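PDB 3T6Q: CD180 antigen, which may cooperate with MD-1 and TLR4 in the innate immune response of B-cells to bacterial lipopolysaccharide, leading to NF-kappa-B activation. Local coordinates for residues L586-N589 with L593-V596. Sequence-based numbering, arbitrary orientation.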
ATOM      1  N   LEU A 586      17.907 -42.448  23.446  1.00 25.11           N
ATOM      2  CA  LEU A 586      19.366 -42.405  23.424  1.00 26.07           C
ATOM      3  C   LEU A 586      19.922 -43.094  24.662  1.00 28.76           C
ATOM      4  O   LEU A 586      19.256 -43.136  25.713  1.00 28.79           O
ATOM      5  CB  LEU A 586      19.854 -40.945  23.400  1.00 26.69           C
ATOM      6  CG  LEU A 586      19.141 -39.925  22.485  1.00 30.30           C
ATOM      7  CD1 LEU A 586      19.656 -38.496  22.678  1.00 28.06           C
ATOM      8  CD2 LEU A 586      19.249 -40.337  21.034  1.00 29.73           C
ATOM      9  N   CYS A 587      21.133 -43.630  24.516  1.00 24.99           N
ATOM     10  CA  CYS A 587      21.886 -44.239  25.591  1.00 30.20           C
ATOM     11  C   CYS A 587      22.328 -43.156  26.582  1.00 29.28           C
ATOM     12  O   CYS A 587      22.654 -42.030  26.198  1.00 30.85           O
ATOM     13  CB  CYS A 587      23.129 -44.898  25.031  1.00 25.60           C
ATOM     14  SG  CYS A 587      22.945 -46.185  23.775  1.00 33.89           S
ATOM     15  N   GLU A 588      22.347 -43.510  27.858  1.00 29.34           N
ATOM     16  CA  GLU A 588      22.911 -42.653  28.880  1.00 27.38           C
ATOM     17  C   GLU A 588      24.236 -43.262  29.392  1.00 27.93           C
ATOM     18  O   GLU A 588      25.127 -42.545  29.835  1.00 27.85           O
ATOM     19  CB  GLU A 588      21.918 -42.444  30.012  1.00 25.60           C
ATOM     20  CG  GLU A 588      22.430 -41.746  31.252  1.00 33.92           C
ATOM     21  CD  GLU A 588      22.918 -40.323  30.992  1.00 41.94           C
ATOM     22  OE1 GLU A 588      23.640 -39.767  31.852  1.00 52.95           O
ATOM     23  OE2 GLU A 588      22.598 -39.764  29.933  1.00 46.53           O
ATOM     24  N   ASN A 589      24.349 -44.581  29.354  1.00 27.60           N
ATOM     25  CA  ASN A 589      25.601 -45.254  29.700  1.00 26.59           C
ATOM     26  C   ASN A 589      25.855 -46.365  28.697  1.00 24.27           C
ATOM     27  O   ASN A 589      24.891 -46.941  28.178  1.00 25.48           O
ATOM     28  CB  ASN A 589      25.547 -45.842  31.137  1.00 27.57           C
ATOM     29  CG  ASN A 589      25.648 -44.770  32.196  1.00 33.18           C
ATOM     30  OD1 ASN A 589      26.734 -44.282  32.489  1.00 35.51           O
ATOM     31  ND2 ASN A 589      24.517 -44.379  32.760  1.00 29.86           N
ATOM     32  N   LEU A 593      28.945 -44.131  24.746  1.00 32.54           N
ATOM     33  CA  LEU A 593      27.713 -44.162  23.933  1.00 28.25           C
ATOM     34  C   LEU A 593      26.641 -43.146  24.352  1.00 28.39           C
ATOM     35  O   LEU A 593      25.526 -43.177  23.825  1.00 33.13           O
ATOM     36  CB  LEU A 593      27.135 -45.595  23.910  1.00 28.06           C
ATOM     37  CG  LEU A 593      27.982 -46.736  23.349  1.00 30.69           C
ATOM     38  CD1 LEU A 593      27.258 -48.074  23.468  1.00 25.86           C
ATOM     39  CD2 LEU A 593      28.403 -46.496  21.909  1.00 30.82           C
ATOM     40  N   ARG A 594      26.980 -42.208  25.242  1.00 29.48           N
ATOM     41  CA  ARG A 594      26.003 -41.260  25.750  1.00 31.44           C
ATOM     42  C   ARG A 594      25.488 -40.371  24.618  1.00 37.59           C
ATOM     43  O   ARG A 594      26.281 -39.765  23.904  1.00 34.27           O
ATOM     44  CB  ARG A 594      26.606 -40.396  26.863  1.00 32.26           C
ATOM     45  CG  ARG A 594      25.655 -39.343  27.413  1.00 32.21           C
ATOM     46  CD  ARG A 594      26.151 -38.801  28.753  1.00 39.38           C
ATOM     47  NE  ARG A 594      26.397 -39.913  29.678  1.00 44.80           N
ATOM     48  CZ  ARG A 594      27.311 -39.931  30.646  1.00 50.62           C
ATOM     49  NH1 ARG A 594      28.096 -38.877  30.859  1.00 49.61           N
ATOM     50  NH2 ARG A 594      27.451 -41.020  31.401  1.00 41.51           N
ATOM     51  N   GLY A 595      24.167 -40.279  24.456  1.00 34.82           N
ATOM     52  CA  GLY A 595      23.605 -39.445  23.390  1.00 32.09           C
ATOM     53  C   GLY A 595      23.506 -40.182  22.072  1.00 29.88           C
ATOM     54  O   GLY A 595      22.957 -39.652  21.139  1.00 35.34           O
ATOM     55  N   VAL A 596      24.005 -41.411  21.987  1.00 28.02           N
ATOM     56  CA  VAL A 596      23.838 -42.257  20.787  1.00 30.44           C
ATOM     57  C   VAL A 596      22.442 -42.906  20.815  1.00 34.65           C
ATOM     58  O   VAL A 596      22.014 -43.423  21.846  1.00 32.41           O
ATOM     59  CB  VAL A 596      24.942 -43.358  20.698  1.00 28.64           C
ATOM     60  CG1 VAL A 596      24.745 -44.275  19.510  1.00 30.17           C
ATOM     61  CG2 VAL A 596      26.347 -42.738  20.655  1.00 30.01           C
TER
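Cys587 and the turn at Leu593–Val596 are joined by two backbone hydrogen bonds. Cys587 N donates to Val596 O (2.8 Å), and Gly595 N donates to Cys587 O (2.9 Å), so both backbone polar groups of Cys587 are satisfied by the same turn. That turn is a type II beta turn, closed by Val596 N to Leu593 O (3.0 Å). Gly595 occupies its third position with a positive phi of 86°, where a side chain would press against the preceding carbonyl oxygen; glycine avoids this.

The polar side-chain contacts centre on Arg594. Its CG lies anti to the backbone N (chi1 178°), and a bend at chi3 brings the guanidinium to the carbonyl oxygen of Glu588. Arg594 NE (2.9 Å) and NH2 (3.2 Å) both donate to Glu588 O, which lies in the guanidinium plane, a side-on grip that fixes the group's rotation. The Glu588 chain, bent at chi2, runs alongside Arg594 and points the same way, which lays its carboxylate over one guanidinium face, the planes only 14° apart. Glu588 OE1 is 3.5 Å from Arg594 NE, a salt bridge of charge alone, since no N-H points at it. At the guanidinium edge, Asn589 OD1 lies 3.5 Å from Arg594 NH2.

The apolar contact is slight: Cys587 CB meets Leu593 CB at 4.2 Å. Separately, both Leu586 methyls touch Gly595 O in van der Waals contact. Buried Cys587 is small enough to sit close against Leu593 O, and its sulfur bonds covalently to Cys561. Glu588 and Asn589 make backbone hydrogen bonds with Leu559 and Cys561.

Within the C-terminal LRRCT cap of this Toll-like receptor family ectodomain, the contact therefore ties a turn to a disulfide-bearing strand: directional backbone bonds set the register, and one arginine adds both hydrogen bonding and charge to a largely surface-lying junction.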